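Succinyl-CoA:3-ketoacid coenzyme A transferase subunit B (Helicobacter pylori, PDB 3RRL) transfers coenzyme A from succinyl-CoA to a 3-oxo acid, giving a 3-oxoacyl-CoA and succinate, as one of the two kinds of subunit of the enzyme. Local coordinates at residues M1-I5 against V137-H141; A4-R8 against V184-E188; S42-L46 against L62-G66; A110-P115 against C154-L158; D170-F174 against Q194-T199. All coordinates share one frame; numbering follows the deposited sequence.

Helix 2-10 opens the chain, and its first turns are fixed by residues far along the sequence: interaction 1 closes a long loop onto the end of strand 134-138, and interaction 2, sharing Ala4 and Ile5, closes a still longer one onto strand 180-186. Interaction 3, at the predicted active-site turn, is nested inside both loops, on the opposite side of the chain's centre. Interaction 4 crosses interaction 1 and lies within interaction 2, joining strand 109-114 of the smaller sheet to the loop 154-158. Interaction 5 follows interaction 1 in series, crosses interaction 2, and packs helix 192-198 on strand 172-177; His141 N to Asp170 OD1 links interactions 1 and 5.

Interaction 1 of 5, residues M1-I5 against V137-H141; sequences MREAI and VIMEH
Arg2 NE donates to Glu140 OE2 at 3.3 Å, the polar bond of this contact and part of a salt bridge. The carboxylate oxygen lies at the edge of the guanidinium, near its plane, whereas the nitrogen meets OE2 from above the carboxylate; the two planes are turned 54° apart, so the pairing is not a flat, two-pronged one. The arginine chain runs straight from CG to NE, which carries the charge out to the glutamate. The other oxygen, Glu140 OE1, faces selenomethionine Met1, whose methyl CE packs 3.5 Å from Glu140 CG; the Met1 chain bends at chi2 (94°) and crosses the glutamate at about a right angle. Deeper in, Ile5 supplies the apolar part. Ile5 CG2 presses on Ile138 CB at 3.6 Å, while Ile5 CD1, at the end of the other branch, lies 3.6 Å from the carbonyl oxygen Met139 O. The outer part of the contact combines the salt bridge with Met1, and the inner part is aliphatic. The first turn of helix 2-10 thus lies against the end of strand 134-138, which is flanked by strand 166-168 through Ile138 on Ile168; beyond it, His141 bonds to Thr169 and Thr199.

Interaction 2 of 5, residues A4-R8 against V184-E188; sequences AIIKR and VELQE
Glu185, which with Val184 forms a classic beta bulge facing Val173, reaches Arg8 from strand 180-186 with its chain extended beyond CG. Glu185 OE1 accepts from Arg8 NE at 3.1 Å and Arg8 NH1 at 3.2 Å, both coming from the same face of the carboxylate and on the syn side. Glu185 OE2 adds a weak bond from Arg8 NE. This is a side-on salt bridge: OE1 lies nearly in the guanidinium plane, and the two flat groups are only 24° apart. Arg8 gets there with CG anti to its own nitrogen (chi1 176°) and a bend at chi2; its remaining nitrogen, NH2, pairs with Glu12, so the guanidinium is shared between two acids. Two residues further on, Gln187 folds at chi2 (-90°) and sends its amide to the helix backbone, where Gln187 NE2 makes a weak bond to Ala4 O at 3.1 Å. The same nitrogen, Gln187 NE2, lies 4.0 Å from Ala4 CB and has Thr169 O as its stronger partner. Ala4 O also takes the helical bond from Arg8 N. Helix 2-10 lies over one face of the sheet here, with Arg8 packed on strands 166-168 and 172-177.

Interaction 3 of 5, residues S42-L46 against L62-G66; sequences SENGL and LINAG
Ser42 places its hydroxyl against the backbone of the loop 62-66: Ser42 OG lies 3.5 Å from Asn64 CA and 3.3 Å from Ala65 N. Its contact with Asn44 OD1 is modelled too short to be relied on. The backbone carbonyl of Ser42 accepts from both Gly45 N and Leu46 N, from one face. Glu43, the predicted active-site residue, follows. Its CG stands between the backbone nitrogen and the carbonyl carbon (chi1 66°), and the chain bends at chi2, bringing OE2 alongside the methyl of Ala65, with Glu43 OE2 to Ala65 CB at 3.6 Å. Asn44 carries the one clear hydrogen bond across the contact: Asn44 ND2 donates to Ile63 O at 2.9 Å and a nearly straight 173°. The acceptor lies in the plane of the asparagine amide, but the donor sits well above the carbonyl plane of Ile63. This bond orients the amide. Gly45 takes a positive phi that would jam a side chain, and with Leu46 it forms a G1 beta bulge facing Ser42. Leu46 CD2 then meets Leu62 CD1 at 4.5 Å. The turn joins strands 39-42 and 46-49, and Leu46 and Leu62 both pack on strands 72-73 and 76-78, while another protein chain packs on Glu43 and Asn44.

Interaction 4 of 5, residues A110-P115 against C154-L158; sequences ANWMIP and CSLPL
Ala110 and Leu158 bring the two backbones closest, with CA to CA at 4.4 Å; the loop 154-158 then runs beside the 110-115 segment without backbone hydrogen bonds between them. The Ala110 methyl CB fits into this close approach, 3.3 Å from Pro157 O and 3.8 Å from Leu156 CB. Trp112 supplies the single hydrogen bond across the contact, Trp112 NE1 to Leu158 O at 3.0 Å, with the N-H...O angle at 149°. The oxygen lies at the indole edge, somewhat tilted from the ring plane, and the nitrogen stands well above the carbonyl plane of Leu158. A chi1 of 69° puts the ring between its own backbone nitrogen and carbonyl carbon, turning its NE1 side to the loop; Met113 CB lies over one face of the indole, toward its rim. The Pro157 ring packs against Trp112 and Met113: Pro157 CB meets Trp112 CZ2, Pro157 CG meets selenomethionine Met113 CG at 3.7 Å, and Pro157 CD lies 3.4 Å from Met113 O. Pro115 CD and Pro157 CD face each other, while Pro115 CD also touches Leu156 CD2 at 4.1 Å. Glu102 ties down the loop as well, accepting from Leu156 N. The Trp112 side chain lies about 11 Å from that of Glu43, the predicted active-site residue. The chemistry is mostly apolar packing around a proline, with a single hydrogen bond, from Trp112, that joins the indole to the loop backbone.

Interaction 5 of 5, residues D170-F174 against Q194-T199; sequences DLAVF and QVKEKT
Apolar contacts carry the whole interface, for no hydrogen bond crosses between segments 170-174 and 194-199. Val195 is the central side chain. Its CG1 branch, anti to the backbone nitrogen (chi1 179°), meets Phe174 CZ at 3.9 Å, approaching the ring obliquely as the two side chains slide past each other in opposite directions. Its CG2 branch turns to the other neighbours, lying 4.1 Å from the methyl Ala172 CB and 4.3 Å from Leu171 CB. The valine thus touches Leu171, Ala172 and Phe174. At the outer margin Leu171 CD1 lies on the aliphatic part of Lys198, 3.6 Å from Lys198 CD and 3.8 Å from Lys198 CB, with the two side chains crossing at about a right angle; the lysine chain is extended, so its methylenes make the contact and its amine runs on past the leucine.

The polar bonds run within 194-199 or out to His141. Thr199 OG1 donates to Val195 O at 2.7 Å, tying the side chain back over the last turn, and the same hydroxyl is bonded to His141 NE2. Asp170 OD1 takes His141 N, so both segments are attached to that residue's loop. The whole is plain helix-on-sheet packing of an alpha/beta fold: helix 192-198 follows strand 180-186 and lies across one face of the sheet, over strand 172-177, with Val195 also touching Leu186.

Interaction 1 of 5, residues M1-I5 against V137-H141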
# COMPACT_ATOMS: atom_id res chain seq x y z
N MSE B 1 -41.51 6.64 -11.19
CA MSE B 1 -40.92 5.55 -10.42
C MSE B 1 -39.48 5.87 -10.02
O MSE B 1 -39.20 6.24 -8.88
CB MSE B 1 -40.96 4.24 -11.23
CG MSE B 1 -40.59 2.98 -10.45
SE MSE B 1 -42.16 2.09 -9.72
CE MSE B 1 -41.40 0.34 -9.34
N ARG B 2 -38.56 5.74 -10.97
CA ARG B 2 -37.17 6.04 -10.68
C ARG B 2 -36.97 7.53 -10.42
O ARG B 2 -36.18 7.91 -9.56
CB ARG B 2 -36.27 5.54 -11.80
CG ARG B 2 -36.27 4.02 -11.92
CD ARG B 2 -35.15 3.54 -12.82
NE ARG B 2 -35.17 2.10 -12.99
CZ ARG B 2 -34.31 1.42 -13.74
NH1 ARG B 2 -34.41 0.10 -13.84
NH2 ARG B 2 -33.34 2.06 -14.39
N GLU B 3 -37.69 8.37 -11.15
CA GLU B 3 -37.54 9.81 -11.00
C GLU B 3 -37.63 10.24 -9.53
O GLU B 3 -36.74 10.91 -9.02
CB GLU B 3 -38.57 10.56 -11.84
CG GLU B 3 -38.42 12.07 -11.76
CD GLU B 3 -39.33 12.81 -12.73
OE1 GLU B 3 -40.10 12.15 -13.47
OE2 GLU B 3 -39.26 14.06 -12.75
N ALA B 4 -38.70 9.85 -8.85
CA ALA B 4 -38.89 10.24 -7.45
C ALA B 4 -37.76 9.70 -6.57
O ALA B 4 -37.38 10.32 -5.58
CB ALA B 4 -40.25 9.79 -6.94
N ILE B 5 -37.23 8.54 -6.93
CA ILE B 5 -36.13 7.93 -6.19
C ILE B 5 -34.86 8.74 -6.36
O ILE B 5 -34.19 9.10 -5.40
CB ILE B 5 -35.86 6.50 -6.69
CG1 ILE B 5 -37.09 5.61 -6.49
CG2 ILE B 5 -34.66 5.92 -5.98
CD1 ILE B 5 -36.94 4.20 -7.06
N VAL B 137 -29.06 3.09 0.18
CA VAL B 137 -29.56 2.21 -0.87
C VAL B 137 -30.78 2.85 -1.51
O VAL B 137 -31.69 3.32 -0.82
CB VAL B 137 -29.95 0.82 -0.33
CG1 VAL B 137 -30.66 0.01 -1.41
CG2 VAL B 137 -28.73 0.08 0.17
N ILE B 138 -30.80 2.89 -2.84
CA ILE B 138 -31.95 3.40 -3.57
C ILE B 138 -32.46 2.32 -4.52
O ILE B 138 -31.70 1.73 -5.28
CB ILE B 138 -31.65 4.70 -4.33
CG1 ILE B 138 -30.74 4.44 -5.54
CG2 ILE B 138 -31.05 5.73 -3.38
CD1 ILE B 138 -30.53 5.66 -6.43
N MSE B 139 -33.76 2.05 -4.43
CA MSE B 139 -34.31 0.83 -4.97
C MSE B 139 -35.79 0.98 -5.26
O MSE B 139 -36.50 1.68 -4.54
CB MSE B 139 -34.14 -0.23 -3.89
CG MSE B 139 -34.53 -1.62 -4.26
SE MSE B 139 -34.14 -2.70 -2.71
CE MSE B 139 -35.53 -2.07 -1.52
N GLU B 140 -36.27 0.30 -6.30
CA GLU B 140 -37.71 0.21 -6.50
C GLU B 140 -38.29 -0.65 -5.38
O GLU B 140 -37.70 -1.67 -5.01
CB GLU B 140 -38.04 -0.36 -7.88
CG GLU B 140 -37.92 0.66 -9.00
CD GLU B 140 -37.86 0.03 -10.38
OE1 GLU B 140 -38.88 -0.51 -10.84
OE2 GLU B 140 -36.77 0.08 -11.00
N HIS B 141 -39.43 -0.23 -4.84
CA HIS B 141 -39.97 -0.81 -3.61
C HIS B 141 -40.45 -2.25 -3.78
O HIS B 141 -40.32 -3.06 -2.87
CB HIS B 141 -41.09 0.07 -3.04
CG HIS B 141 -41.36 -0.16 -1.59
ND1 HIS B 141 -40.97 0.72 -0.60
CD2 HIS B 141 -41.99 -1.18 -0.95
CE1 HIS B 141 -41.34 0.26 0.58
NE2 HIS B 141 -41.96 -0.89 0.40

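Interaction 2 of 5, residues A4-R8 against V184-E188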
# COMPACT_ATOMS: atom_id res chain seq x y z
N ALA B 4 -38.70 9.85 -8.85
CA ALA B 4 -38.89 10.24 -7.45
C ALA B 4 -37.76 9.70 -6.57
O ALA B 4 -37.38 10.32 -5.58
CB ALA B 4 -40.25 9.79 -6.94
N ILE B 5 -37.23 8.54 -6.93
CA ILE B 5 -36.13 7.93 -6.19
C ILE B 5 -34.86 8.74 -6.36
O ILE B 5 -34.19 9.10 -5.40
CB ILE B 5 -35.86 6.50 -6.69
CG1 ILE B 5 -37.09 5.61 -6.49
CG2 ILE B 5 -34.66 5.92 -5.98
CD1 ILE B 5 -36.94 4.20 -7.06
N ILE B 6 -34.53 9.02 -7.62
CA ILE B 6 -33.29 9.69 -7.97
C ILE B 6 -33.24 11.10 -7.40
O ILE B 6 -32.29 11.46 -6.70
CB ILE B 6 -33.11 9.71 -9.50
CG1 ILE B 6 -32.75 8.31 -9.99
CG2 ILE B 6 -32.04 10.72 -9.91
CD1 ILE B 6 -33.02 8.10 -11.46
N LYS B 7 -34.26 11.89 -7.69
CA LYS B 7 -34.36 13.24 -7.18
C LYS B 7 -34.32 13.33 -5.64
O LYS B 7 -33.78 14.29 -5.09
CB LYS B 7 -35.59 13.95 -7.75
CG LYS B 7 -35.43 14.24 -9.24
CD LYS B 7 -36.51 15.14 -9.80
CE LYS B 7 -36.24 15.43 -11.27
NZ LYS B 7 -37.29 16.26 -11.91
N ARG B 8 -34.87 12.33 -4.96
CA ARG B 8 -34.83 12.33 -3.49
C ARG B 8 -33.43 11.95 -3.02
O ARG B 8 -32.91 12.52 -2.07
CB ARG B 8 -35.89 11.38 -2.91
CG ARG B 8 -35.84 11.25 -1.39
CD ARG B 8 -35.95 12.61 -0.70
NE ARG B 8 -35.77 12.50 0.75
CZ ARG B 8 -34.59 12.44 1.36
NH1 ARG B 8 -34.52 12.33 2.67
NH2 ARG B 8 -33.47 12.48 0.65
N VAL B 184 -39.22 7.45 7.94
CA VAL B 184 -39.15 8.87 8.24
C VAL B 184 -39.74 9.80 7.18
O VAL B 184 -39.85 11.00 7.40
CB VAL B 184 -37.71 9.30 8.56
CG1 VAL B 184 -37.19 8.50 9.74
CG2 VAL B 184 -36.80 9.11 7.35
N GLU B 185 -40.12 9.25 6.03
CA GLU B 185 -40.68 10.08 4.97
C GLU B 185 -41.57 9.30 4.00
O GLU B 185 -41.26 8.16 3.63
CB GLU B 185 -39.55 10.78 4.21
CG GLU B 185 -39.96 11.96 3.36
CD GLU B 185 -38.77 12.60 2.63
OE1 GLU B 185 -37.66 12.66 3.20
OE2 GLU B 185 -38.95 13.05 1.47
N LEU B 186 -42.66 9.92 3.57
CA LEU B 186 -43.49 9.39 2.49
C LEU B 186 -43.18 10.17 1.22
O LEU B 186 -43.05 11.39 1.26
CB LEU B 186 -44.98 9.53 2.82
CG LEU B 186 -45.60 8.70 3.95
CD1 LEU B 186 -47.02 9.16 4.26
CD2 LEU B 186 -45.56 7.21 3.62
N GLN B 187 -43.04 9.47 0.10
CA GLN B 187 -42.85 10.13 -1.19
C GLN B 187 -44.15 10.81 -1.62
O GLN B 187 -45.23 10.46 -1.13
CB GLN B 187 -42.37 9.15 -2.26
CG GLN B 187 -40.93 8.65 -2.07
CD GLN B 187 -39.90 9.53 -2.75
OE1 GLN B 187 -40.06 10.74 -2.83
NE2 GLN B 187 -38.84 8.90 -3.27
N GLU B 188 -44.04 11.78 -2.52
CA GLU B 188 -45.19 12.57 -2.96
C GLU B 188 -46.33 11.71 -3.51
O GLU B 188 -46.12 10.89 -4.40
CB GLU B 188 -44.77 13.61 -4.00
CG GLU B 188 -44.60 15.01 -3.44
CD GLU B 188 -45.93 15.65 -3.06
OE1 GLU B 188 -45.93 16.83 -2.66
OE2 GLU B 188 -46.97 14.96 -3.17

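Interaction 3 of 5, residues S42-L46 against L62-G66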
# COMPACT_ATOMS: atom_id res chain seq x y z
N SER B 42 -14.16 6.92 -8.45
CA SER B 42 -14.37 5.73 -9.26
C SER B 42 -13.44 4.67 -8.71
O SER B 42 -12.24 4.93 -8.53
CB SER B 42 -14.07 6.02 -10.73
OG SER B 42 -14.61 5.01 -11.58
N GLU B 43 -13.98 3.49 -8.42
CA GLU B 43 -13.24 2.47 -7.67
C GLU B 43 -12.06 1.90 -8.46
O GLU B 43 -11.20 1.20 -7.91
CB GLU B 43 -14.17 1.35 -7.23
CG GLU B 43 -14.74 0.55 -8.37
CD GLU B 43 -16.13 0.02 -8.08
OE1 GLU B 43 -16.71 0.43 -7.06
OE2 GLU B 43 -16.64 -0.80 -8.88
N ASN B 44 -12.01 2.22 -9.74
CA ASN B 44 -10.98 1.71 -10.63
C ASN B 44 -9.74 2.60 -10.60
O ASN B 44 -8.82 2.44 -11.41
CB ASN B 44 -11.50 1.46 -12.05
CG ASN B 44 -12.17 2.66 -12.66
OD1 ASN B 44 -12.89 3.40 -11.99
ND2 ASN B 44 -11.95 2.86 -13.95
N GLY B 45 -9.70 3.51 -9.63
CA GLY B 45 -8.51 4.33 -9.44
C GLY B 45 -8.55 5.79 -9.83
O GLY B 45 -7.53 6.36 -10.20
N LEU B 46 -9.73 6.39 -9.81
CA LEU B 46 -9.81 7.82 -10.03
C LEU B 46 -10.58 8.55 -8.94
O LEU B 46 -11.59 8.05 -8.43
CB LEU B 46 -10.44 8.11 -11.38
CG LEU B 46 -11.10 9.48 -11.52
CD1 LEU B 46 -10.04 10.58 -11.62
CD2 LEU B 46 -12.01 9.45 -12.75
N LEU B 62 -9.38 5.93 -20.06
CA LEU B 62 -10.12 6.64 -19.02
C LEU B 62 -11.60 6.25 -18.99
O LEU B 62 -12.39 6.68 -19.83
CB LEU B 62 -9.96 8.14 -19.23
CG LEU B 62 -10.66 9.09 -18.27
CD1 LEU B 62 -10.29 8.76 -16.83
CD2 LEU B 62 -10.29 10.53 -18.63
N ILE B 63 -11.98 5.48 -17.97
CA ILE B 63 -13.35 4.99 -17.86
C ILE B 63 -13.85 5.00 -16.42
O ILE B 63 -13.06 5.10 -15.49
CB ILE B 63 -13.49 3.55 -18.41
CG1 ILE B 63 -12.51 2.62 -17.68
CG2 ILE B 63 -13.25 3.53 -19.91
CD1 ILE B 63 -12.77 1.15 -17.91
N ASN B 64 -15.16 4.89 -16.25
CA ASN B 64 -15.72 4.76 -14.92
C ASN B 64 -15.89 3.28 -14.60
O ASN B 64 -15.53 2.42 -15.40
CB ASN B 64 -17.05 5.51 -14.82
CG ASN B 64 -18.12 4.99 -15.78
OD1 ASN B 64 -18.02 3.88 -16.31
ND2 ASN B 64 -19.15 5.79 -16.00
N ALA B 65 -16.45 2.98 -13.44
CA ALA B 65 -16.56 1.60 -13.00
C ALA B 65 -17.41 0.81 -13.98
O ALA B 65 -17.28 -0.41 -14.08
CB ALA B 65 -17.16 1.53 -11.61
N GLY B 66 -18.27 1.53 -14.71
CA GLY B 66 -19.19 0.90 -15.64
C GLY B 66 -18.59 0.71 -17.03
O GLY B 66 -19.32 0.43 -17.98

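Interaction 4 of 5, residues A110-P115 against C154-L158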
# COMPACT_ATOMS: atom_id res chain seq x y z
N ALA B 110 -28.89 -7.13 -0.08
CA ALA B 110 -28.54 -8.11 -1.09
C ALA B 110 -28.55 -7.45 -2.45
O ALA B 110 -29.60 -7.06 -2.93
CB ALA B 110 -29.50 -9.26 -1.06
N ASN B 111 -27.38 -7.30 -3.07
CA ASN B 111 -27.32 -6.74 -4.41
C ASN B 111 -26.36 -7.38 -5.41
O ASN B 111 -26.17 -6.85 -6.48
CB ASN B 111 -27.15 -5.22 -4.37
CG ASN B 111 -25.72 -4.79 -4.16
OD1 ASN B 111 -24.88 -5.57 -3.75
ND2 ASN B 111 -25.45 -3.55 -4.44
N TRP B 112 -25.75 -8.50 -5.08
CA TRP B 112 -24.80 -9.08 -6.01
C TRP B 112 -25.16 -10.40 -6.68
O TRP B 112 -24.61 -10.75 -7.71
CB TRP B 112 -23.44 -9.22 -5.35
CG TRP B 112 -23.38 -10.24 -4.29
CD1 TRP B 112 -23.85 -10.12 -3.03
CD2 TRP B 112 -22.81 -11.54 -4.38
NE1 TRP B 112 -23.61 -11.26 -2.33
CE2 TRP B 112 -22.96 -12.15 -3.13
CE3 TRP B 112 -22.18 -12.25 -5.40
CZ2 TRP B 112 -22.52 -13.42 -2.87
CZ3 TRP B 112 -21.74 -13.51 -5.14
CH2 TRP B 112 -21.91 -14.09 -3.89
N MSE B 113 -26.06 -11.16 -6.08
CA MSE B 113 -26.36 -12.46 -6.63
C MSE B 113 -27.81 -12.95 -6.53
O MSE B 113 -28.45 -12.81 -5.50
CB MSE B 113 -25.44 -13.47 -5.95
CG MSE B 113 -25.84 -14.90 -6.09
SE MSE B 113 -24.53 -16.04 -5.27
CE MSE B 113 -23.55 -16.53 -6.86
N ILE B 114 -28.28 -13.57 -7.60
CA ILE B 114 -29.51 -14.36 -7.58
C ILE B 114 -29.16 -15.80 -7.97
O ILE B 114 -28.74 -16.04 -9.11
CB ILE B 114 -30.55 -13.81 -8.57
CG1 ILE B 114 -30.84 -12.34 -8.28
CG2 ILE B 114 -31.83 -14.63 -8.50
CD1 ILE B 114 -31.71 -11.67 -9.33
N PRO B 115 -29.34 -16.75 -7.05
CA PRO B 115 -28.90 -18.14 -7.25
C PRO B 115 -29.36 -18.73 -8.57
O PRO B 115 -30.53 -18.60 -8.94
CB PRO B 115 -29.58 -18.88 -6.10
CG PRO B 115 -29.72 -17.86 -5.03
CD PRO B 115 -29.97 -16.55 -5.73
N CYS B 154 -33.62 -11.01 4.30
CA CYS B 154 -33.33 -11.19 2.88
C CYS B 154 -33.46 -12.67 2.51
O CYS B 154 -33.15 -13.54 3.32
CB CYS B 154 -31.94 -10.67 2.53
SG CYS B 154 -31.78 -8.86 2.68
N SER B 155 -33.99 -12.94 1.32
CA SER B 155 -33.95 -14.29 0.77
C SER B 155 -32.72 -14.51 -0.13
O SER B 155 -32.34 -15.65 -0.39
CB SER B 155 -35.23 -14.57 -0.03
OG SER B 155 -35.34 -13.73 -1.17
N LEU B 156 -32.12 -13.42 -0.60
CA LEU B 156 -30.95 -13.49 -1.48
C LEU B 156 -29.63 -13.39 -0.72
O LEU B 156 -29.59 -12.84 0.38
CB LEU B 156 -31.03 -12.42 -2.57
CG LEU B 156 -32.30 -12.40 -3.42
CD1 LEU B 156 -32.31 -11.17 -4.31
CD2 LEU B 156 -32.42 -13.67 -4.26
N PRO B 157 -28.54 -13.90 -1.32
CA PRO B 157 -27.23 -13.82 -0.67
C PRO B 157 -26.91 -12.37 -0.30
O PRO B 157 -27.10 -11.47 -1.13
CB PRO B 157 -26.27 -14.32 -1.75
CG PRO B 157 -27.12 -15.25 -2.59
CD PRO B 157 -28.48 -14.60 -2.62
N LEU B 158 -26.41 -12.17 0.92
CA LEU B 158 -26.13 -10.83 1.42
C LEU B 158 -24.91 -10.16 0.80
O LEU B 158 -23.86 -10.79 0.62
CB LEU B 158 -25.96 -10.85 2.93
CG LEU B 158 -27.21 -11.12 3.76
CD1 LEU B 158 -26.99 -10.57 5.16
CD2 LEU B 158 -28.43 -10.49 3.11

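Interaction 5 of 5, residues D170-F174 against Q194-T199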
# COMPACT_ATOMS: atom_id res chain seq x y z
N ASP B 170 -39.42 4.35 -4.24
CA ASP B 170 -40.44 5.17 -4.90
C ASP B 170 -41.63 5.46 -3.97
O ASP B 170 -42.46 6.33 -4.24
CB ASP B 170 -40.93 4.49 -6.18
CG ASP B 170 -41.21 3.01 -5.98
OD1 ASP B 170 -40.31 2.30 -5.49
OD2 ASP B 170 -42.34 2.56 -6.27
N LEU B 171 -41.69 4.73 -2.86
CA LEU B 171 -42.76 4.88 -1.87
C LEU B 171 -42.31 5.74 -0.70
O LEU B 171 -42.97 6.72 -0.35
CB LEU B 171 -43.28 3.53 -1.38
CG LEU B 171 -43.87 2.60 -2.44
CD1 LEU B 171 -44.50 1.38 -1.78
CD2 LEU B 171 -44.88 3.34 -3.29
N ALA B 172 -41.21 5.34 -0.07
CA ALA B 172 -40.79 5.96 1.17
C ALA B 172 -39.29 6.04 1.44
O ALA B 172 -38.48 5.44 0.76
CB ALA B 172 -41.45 5.26 2.31
N VAL B 173 -38.96 6.82 2.46
CA VAL B 173 -37.61 6.93 2.95
C VAL B 173 -37.57 6.31 4.35
O VAL B 173 -38.37 6.63 5.20
CB VAL B 173 -37.15 8.37 3.02
CG1 VAL B 173 -35.74 8.44 3.51
CG2 VAL B 173 -37.29 9.03 1.69
N PHE B 174 -36.61 5.42 4.56
CA PHE B 174 -36.44 4.74 5.82
C PHE B 174 -35.04 4.97 6.35
O PHE B 174 -34.11 5.15 5.58
CB PHE B 174 -36.60 3.23 5.66
CG PHE B 174 -37.94 2.80 5.17
CD1 PHE B 174 -38.92 2.42 6.05
CD2 PHE B 174 -38.20 2.73 3.82
CE1 PHE B 174 -40.14 2.01 5.60
CE2 PHE B 174 -39.42 2.32 3.36
CZ PHE B 174 -40.39 1.95 4.25
N GLN B 194 -50.36 2.65 2.01
CA GLN B 194 -49.73 2.06 0.83
C GLN B 194 -48.37 1.46 1.19
O GLN B 194 -47.99 0.40 0.70
CB GLN B 194 -49.57 3.10 -0.29
CG GLN B 194 -50.72 3.10 -1.29
CD GLN B 194 -51.04 4.50 -1.81
OE1 GLN B 194 -50.21 5.41 -1.73
NE2 GLN B 194 -52.24 4.66 -2.36
N VAL B 195 -47.65 2.15 2.07
CA VAL B 195 -46.33 1.68 2.50
C VAL B 195 -46.44 0.45 3.40
O VAL B 195 -45.74 -0.54 3.19
CB VAL B 195 -45.55 2.79 3.22
CG1 VAL B 195 -44.20 2.28 3.68
CG2 VAL B 195 -45.36 3.99 2.31
N LYS B 196 -47.33 0.51 4.39
CA LYS B 196 -47.54 -0.64 5.26
C LYS B 196 -47.90 -1.86 4.42
O LYS B 196 -47.38 -2.95 4.62
CB LYS B 196 -48.67 -0.37 6.25
CG LYS B 196 -48.39 0.71 7.26
CD LYS B 196 -49.61 0.87 8.16
CE LYS B 196 -49.37 1.88 9.28
NZ LYS B 196 -50.64 2.15 10.00
N GLU B 197 -48.82 -1.64 3.48
CA GLU B 197 -49.31 -2.70 2.62
C GLU B 197 -48.20 -3.31 1.77
O GLU B 197 -48.14 -4.53 1.58
CB GLU B 197 -50.40 -2.13 1.71
CG GLU B 197 -50.98 -3.11 0.71
CD GLU B 197 -52.03 -2.47 -0.18
OE1 GLU B 197 -51.83 -1.29 -0.57
OE2 GLU B 197 -53.05 -3.13 -0.47
N LYS B 198 -47.30 -2.47 1.27
CA LYS B 198 -46.26 -2.94 0.36
C LYS B 198 -44.94 -3.30 1.04
O LYS B 198 -43.96 -3.58 0.37
CB LYS B 198 -46.04 -1.94 -0.77
CG LYS B 198 -47.21 -1.86 -1.74
CD LYS B 198 -46.81 -1.15 -3.03
CE LYS B 198 -47.95 -1.12 -4.02
NZ LYS B 198 -47.50 -0.61 -5.35
N THR B 199 -44.93 -3.29 2.37
CA THR B 199 -43.71 -3.58 3.11
C THR B 199 -43.86 -4.79 4.03
O THR B 199 -44.76 -4.83 4.86
CB THR B 199 -43.29 -2.38 3.96
OG1 THR B 199 -43.12 -1.24 3.11
CG2 THR B 199 -41.98 -2.66 4.68